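Local coordinates for protein RsfP (Uncultured bacterium, PDB 4GLJ) that probably splits methylthioadenosine with phosphate into adenine and methylthioribose 1-phosphate, and binds the dye rhodamine B, at residues A[123-127]-A[198-202]; A[180-185]-A[224-228]. All blocks are in the same frame, centred on the assembly; numbering follows the deposited sequence.

In the fold
Contacts 1 and 2 both border rhodamine B sites in one chain of a trimer. Their centres are about 22 Å apart, yet the nearest atoms come within about 6 Å without touching. Along the chain the segments alternate, 123-127 and 180-185 preceding 198-202 and 224-228. Contact 1 is the deeper, its centre about 11 Å from that of the chain, against about 24 Å for contact 2. One rhodamine B pocket links them: it holds Met198 from contact 1 and Asp224 and Cys225 from contact 2, while Thr199 beside Met198 holds a phosphate. The third subunit touches both contacts.

Contact 1: residues A[123-127]-A[198-202]; sequences QRVST and MTNMP. With PO4 (phosphate ion), chain D.
Arg124 and Pro202 bury most of the surface here. Segment 123-127 is an irregular loop following strand 111-119, its backbone extended at Arg124 and Val125; segment 198-202 leads from strand 195-197 toward helix 200-209, with a cis peptide bond before Pro202. The closest CA pair is Ser126 and Pro202, 5.0 Å apart. Arg124, with chi1 m and chi2 and chi3 t, presents the edge of its guanidinium to backbone carbonyls. Met198 O accepts twice, from Arg124 NH1 at 2.6 Å and from Arg124 NH2 at 2.8 Å, and Arg124 NH1 adds a weak bond to Met201 O at 2.9 Å. Arginine suits the place: it is long, and its NH1 reaches both carbonyls while its NE pairs with Glu175. The turn so held probably belongs to the active-site region of the phosphorylase fold: Thr199 OG1 gives a very short 2.5 Å hydrogen bond to PO4 O3, and Arg64, His65 and the backbone of Ser22 and Ala98 complete a site consistent with that of the phosphate substrate. Pro202, a compact apolar ring, sets its CD 3.7 Å from Arg124 CD, its CG 3.6 Å from Val125 O and its CB 3.6 Å from Ser126 CB.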
loop_
_atom_site.group_PDB
_atom_site.type_symbol
_atom_site.label_atom_id
_atom_site.label_comp_id
_atom_site.label_asym_id
_atom_site.label_seq_id
_atom_site.Cartn_x
_atom_site.Cartn_y
_atom_site.Cartn_z
ATOM N N GLN A 123 -0.937 -5.142 3.191
ATOM C CA GLN A 123 -0.482 -6.513 3.016
ATOM C C GLN A 123 -1.504 -7.581 3.328
ATOM O O GLN A 123 -1.154 -8.711 3.594
ATOM C CB GLN A 123 0.768 -6.714 3.890
ATOM C CG GLN A 123 1.930 -5.918 3.297
ATOM C CD GLN A 123 3.059 -5.616 4.279
ATOM O OE1 GLN A 123 3.249 -6.348 5.296
ATOM N NE2 GLN A 123 3.890 -4.580 3.933
ATOM N N ARG A 124 -2.766 -7.273 3.239
ATOM C CA ARG A 124 -3.790 -8.210 3.616
ATOM C C ARG A 124 -4.554 -8.702 2.419
ATOM O O ARG A 124 -4.758 -7.952 1.521
ATOM C CB ARG A 124 -4.704 -7.563 4.628
ATOM C CG ARG A 124 -3.976 -7.207 5.893
ATOM C CD ARG A 124 -4.745 -6.215 6.666
ATOM N NE ARG A 124 -3.970 -5.591 7.696
ATOM C CZ ARG A 124 -4.496 -5.029 8.751
ATOM N NH1 ARG A 124 -5.786 -5.046 8.901
ATOM N NH2 ARG A 124 -3.738 -4.465 9.639
ATOM N N VAL A 125 -4.935 -9.971 2.390
ATOM C CA VAL A 125 -5.693 -10.425 1.262
ATOM C C VAL A 125 -7.075 -9.809 1.479
ATOM O O VAL A 125 -7.689 -10.051 2.513
ATOM C CB VAL A 125 -5.788 -11.953 1.216
ATOM C CG1 VAL A 125 -6.658 -12.394 -0.012
ATOM C CG2 VAL A 125 -4.385 -12.487 1.157
ATOM N N SER A 126 -7.604 -9.070 0.492
ATOM C CA SER A 126 -8.787 -8.258 0.819
ATOM C C SER A 126 -10.033 -8.644 -0.037
ATOM O O SER A 126 -11.009 -7.892 -0.119
ATOM C CB SER A 126 -8.445 -6.759 0.663
ATOM O OG SER A 126 -7.945 -6.591 -0.676
ATOM N N THR A 127 -10.009 -9.861 -0.573
ATOM C CA THR A 127 -11.133 -10.400 -1.357
ATOM C C THR A 127 -11.077 -11.908 -1.301
ATOM O O THR A 127 -10.026 -12.538 -1.072
ATOM C CB THR A 127 -11.055 -9.927 -2.839
ATOM O OG1 THR A 127 -12.163 -10.443 -3.585
ATOM C CG2 THR A 127 -9.773 -10.411 -3.526
ATOM N N MET A 198 -6.850 -0.622 13.054
ATOM C CA MET A 198 -5.947 -1.484 12.241
ATOM C C MET A 198 -6.659 -2.701 11.714
ATOM O O MET A 198 -6.014 -3.556 11.060
ATOM C CB MET A 198 -4.738 -1.900 13.097
ATOM C CG MET A 198 -3.929 -0.693 13.618
ATOM S SD MET A 198 -2.464 -1.250 14.498
ATOM C CE MET A 198 -1.802 0.328 14.968
ATOM N N THR A 199 -7.954 -2.845 12.040
ATOM C CA THR A 199 -8.551 -4.194 11.800
ATOM C C THR A 199 -9.824 -4.247 10.902
ATOM O O THR A 199 -10.145 -5.341 10.369
ATOM C CB THR A 199 -8.945 -4.891 13.153
ATOM O OG1 THR A 199 -9.837 -3.998 13.876
ATOM C CG2 THR A 199 -7.756 -5.156 13.988
ATOM N N ASN A 200 -10.568 -3.136 10.765
ATOM C CA ASN A 200 -11.870 -3.260 10.124
ATOM C C ASN A 200 -11.796 -3.345 8.592
ATOM O O ASN A 200 -12.795 -3.653 7.946
ATOM C CB ASN A 200 -12.846 -2.196 10.662
ATOM C CG ASN A 200 -13.340 -2.561 12.105
ATOM O OD1 ASN A 200 -14.501 -2.383 12.407
ATOM N ND2 ASN A 200 -12.482 -3.239 12.927
ATOM N N MET A 201 -10.597 -3.177 8.033
ATOM C CA MET A 201 -10.290 -3.598 6.651
ATOM C C MET A 201 -9.225 -4.672 6.734
ATOM O O MET A 201 -8.228 -4.479 7.411
ATOM C CB MET A 201 -9.807 -2.408 5.805
ATOM C CG MET A 201 -10.904 -1.388 5.484
ATOM S SD MET A 201 -11.983 -2.105 4.197
ATOM C CE MET A 201 -13.115 -0.751 3.904
ATOM N N PRO A 202 -9.394 -5.808 6.045
ATOM C CA PRO A 202 -10.377 -6.017 4.953
ATOM C C PRO A 202 -11.700 -6.615 5.455
ATOM O O PRO A 202 -12.523 -6.941 4.630
ATOM C CB PRO A 202 -9.653 -7.028 4.044
ATOM C CG PRO A 202 -8.922 -7.878 5.059
ATOM C CD PRO A 202 -8.353 -6.868 6.037
HETATM P P PO4 D . -9.205 -4.009 17.352
HETATM O O1 PO4 D . -7.813 -3.688 17.814
HETATM O O2 PO4 D . -10.046 -3.656 18.556
HETATM O O3 PO4 D . -9.429 -3.140 16.171
HETATM O O4 PO4 D . -9.400 -5.481 17.004
#

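Contact 2: residues A[180-185]-A[224-228]; sequences STRAES and DCWHP. With RHB (N-[9-(2-carboxyphenyl)-6-(diethylamino)-3H-xanthen-3-ylidene]-N-ethylethanaminium), chain C.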
loop_
_atom_site.group_PDB
_atom_site.type_symbol
_atom_site.label_atom_id
_atom_site.label_comp_id
_atom_site.label_asym_id
_atom_site.label_seq_id
_atom_site.Cartn_x
_atom_site.Cartn_y
_atom_site.Cartn_z
ATOM N N SER A 180 0.865 5.548 14.507
ATOM C CA SER A 180 1.151 6.465 13.398
ATOM C C SER A 180 2.172 7.477 13.794
ATOM O O SER A 180 2.211 7.914 14.990
ATOM C CB SER A 180 -0.135 7.233 13.054
ATOM O OG SER A 180 -1.060 6.310 12.492
ATOM N N THR A 181 2.965 7.932 12.822
ATOM C CA THR A 181 3.815 9.104 13.091
ATOM C C THR A 181 2.902 10.354 13.192
ATOM O O THR A 181 1.761 10.292 12.723
ATOM C CB THR A 181 4.849 9.343 11.937
ATOM O OG1 THR A 181 4.124 9.825 10.789
ATOM C CG2 THR A 181 5.644 8.055 11.551
ATOM N N ARG A 182 3.409 11.479 13.730
ATOM C CA ARG A 182 2.599 12.701 13.775
ATOM C C ARG A 182 2.263 13.169 12.417
ATOM O O ARG A 182 1.167 13.698 12.203
ATOM C CB ARG A 182 3.251 13.860 14.549
ATOM C CG ARG A 182 3.481 13.498 15.990
ATOM C CD ARG A 182 4.011 14.689 16.741
ATOM N NE ARG A 182 4.779 14.287 17.919
ATOM C CZ ARG A 182 4.186 13.805 19.006
ATOM N NH1 ARG A 182 2.854 13.725 19.041
ATOM N NH2 ARG A 182 4.894 13.473 20.087
ATOM N N ALA A 183 3.204 13.077 11.464
ATOM C CA ALA A 183 2.911 13.513 10.087
ATOM C C ALA A 183 1.828 12.652 9.433
ATOM O O ALA A 183 1.017 13.174 8.650
ATOM C CB ALA A 183 4.190 13.515 9.188
ATOM N N GLU A 184 1.802 11.365 9.740
ATOM C CA GLU A 184 0.737 10.515 9.217
ATOM C C GLU A 184 -0.588 10.905 9.843
ATOM O O GLU A 184 -1.568 11.056 9.095
ATOM C CB GLU A 184 0.994 9.015 9.458
ATOM C CG GLU A 184 2.111 8.453 8.551
ATOM C CD GLU A 184 2.771 7.156 9.069
ATOM O OE1 GLU A 184 2.429 6.600 10.209
ATOM O OE2 GLU A 184 3.622 6.624 8.280
ATOM N N SER A 185 -0.602 11.118 11.162
ATOM C CA SER A 185 -1.830 11.571 11.831
ATOM C C SER A 185 -2.361 12.848 11.258
ATOM O O SER A 185 -3.563 12.944 11.053
ATOM C CB SER A 185 -1.624 11.800 13.311
ATOM O OG SER A 185 -1.345 10.592 13.850
ATOM N N ASP A 224 -4.890 9.722 18.934
ATOM C CA ASP A 224 -3.773 9.165 18.243
ATOM C C ASP A 224 -2.697 10.076 18.817
ATOM O O ASP A 224 -2.979 10.940 19.656
ATOM C CB ASP A 224 -3.997 9.185 16.738
ATOM C CG ASP A 224 -3.112 8.207 16.038
ATOM O OD1 ASP A 224 -2.649 7.190 16.614
ATOM O OD2 ASP A 224 -2.733 8.508 14.902
ATOM N N CYS A 225 -1.466 9.823 18.380
ATOM C CA CYS A 225 -0.237 10.583 18.703
ATOM C C CYS A 225 -0.221 12.104 18.402
ATOM O O CYS A 225 0.700 12.792 18.852
ATOM C CB CYS A 225 0.874 9.910 17.893
ATOM S SG CYS A 225 0.750 10.170 16.105
ATOM N N TRP A 226 -1.194 12.621 17.640
ATOM C CA TRP A 226 -1.288 14.065 17.366
ATOM C C TRP A 226 -1.459 14.885 18.641
ATOM O O TRP A 226 -1.607 16.107 18.595
ATOM C CB TRP A 226 -2.299 14.352 16.242
ATOM C CG TRP A 226 -3.745 14.318 16.683
ATOM C CD1 TRP A 226 -4.529 13.200 16.955
ATOM C CD2 TRP A 226 -4.633 15.468 16.932
ATOM N NE1 TRP A 226 -5.796 13.567 17.347
ATOM C CE2 TRP A 226 -5.925 14.906 17.355
ATOM C CE3 TRP A 226 -4.489 16.854 16.860
ATOM C CZ2 TRP A 226 -7.003 15.709 17.675
ATOM C CZ3 TRP A 226 -5.589 17.653 17.186
ATOM C CH2 TRP A 226 -6.814 17.093 17.582
ATOM N N HIS A 227 -1.420 14.187 19.782
ATOM C CA HIS A 227 -1.413 14.755 21.137
ATOM C C HIS A 227 -0.179 14.387 21.942
ATOM O O HIS A 227 0.096 13.196 22.126
ATOM C CB HIS A 227 -2.654 14.245 21.869
ATOM C CG HIS A 227 -3.866 15.136 21.721
ATOM N ND1 HIS A 227 -4.311 15.923 22.720
ATOM C CD2 HIS A 227 -4.730 15.341 20.646
ATOM C CE1 HIS A 227 -5.401 16.598 22.309
ATOM N NE2 HIS A 227 -5.659 16.239 21.040
ATOM N N PRO A 228 0.585 15.401 22.429
ATOM C CA PRO A 228 1.778 15.167 23.275
ATOM C C PRO A 228 1.487 14.521 24.644
ATOM O O PRO A 228 1.524 15.206 25.676
ATOM C CB PRO A 228 2.370 16.578 23.459
ATOM C CG PRO A 228 1.832 17.381 22.323
ATOM C CD PRO A 228 0.459 16.826 22.058
HETATM O O2 RHB C . -3.951 5.581 23.332
HETATM C C26 RHB C . -3.877 4.850 24.346
HETATM C C19 RHB C . -3.939 3.368 24.090
HETATM C C14 RHB C . -3.779 2.931 22.799
HETATM C C15 RHB C . -3.828 1.572 22.517
HETATM C C16 RHB C . -4.074 0.635 23.515
HETATM C C17 RHB C . -4.255 1.072 24.821
HETATM C C18 RHB C . -4.193 2.434 25.094
HETATM C C9 RHB C . -3.472 3.885 21.707
HETATM C C8 RHB C . -2.534 5.003 21.940
HETATM C C13 RHB C . -2.006 5.151 23.216
HETATM C C12 RHB C . -1.145 6.200 23.487
HETATM C C11 RHB C . -0.792 7.103 22.489
HETATM N N1 RHB C . 0.105 8.140 22.871
HETATM C C35 RHB C . 1.355 7.570 23.419
HETATM C C36 RHB C . 1.418 7.694 24.930
HETATM C C22 RHB C . 0.444 9.068 21.770
HETATM C C23 RHB C . 1.925 9.407 21.788
HETATM C C10 RHB C . -1.330 6.948 21.193
HETATM C C7 RHB C . -2.211 5.880 20.897
HETATM O O1 RHB C . -2.778 5.695 19.624
HETATM C C1 RHB C . -3.658 4.641 19.338
HETATM C C2 RHB C . -4.021 3.722 20.343
HETATM C C6 RHB C . -4.213 4.449 18.061
HETATM C C5 RHB C . -5.090 3.360 17.879
HETATM C C4 RHB C . -5.444 2.476 18.881
HETATM C C3 RHB C . -4.897 2.659 20.129
HETATM N N2 RHB C . -5.610 3.078 16.632
HETATM C C24 RHB C . -4.497 3.469 15.793
HETATM C C25 RHB C . -4.260 2.331 14.843
HETATM C C33 RHB C . -5.577 1.620 16.496
HETATM C C34 RHB C . -6.561 0.949 17.444
HETATM O O3 RHB C . -3.790 5.333 25.510
#
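A cysteine thiol lodged against the beginning of a helix is the striking feature: Cys225 has the largest area covered in this contact, and its SG lies 3.1 Å from Ser185 OG and 3.5 Å from Thr181 O. The compact side chain suits a space bordered by the first turn of helix 182-190. That turn opens with a capping box: Thr181 OG1, also hydrogen-bonded to Met117 O of the third subunit, accepts from Glu184 N at 3.0 Å, and Glu184 OE1 from Thr181 N, also at 3.0 Å. Ser185 OG donates to Asp224 OD2 at 2.7 Å, a small hydroxyl tying helix to loop, and Ser185 CB meets Trp226 CB at 3.9 Å. Arg182 runs alongside the loop, and its NH2 makes a salt bridge with Asp141 of the third subunit. Asp224 OD1 is 3.4 Å from RHB O1 and Cys225 CA 3.5 Å from RHB C22. The loop therefore lines part of the rhodamine B pocket; in methylthioadenosine phosphorylases the corresponding loop helps form the purine-binding site.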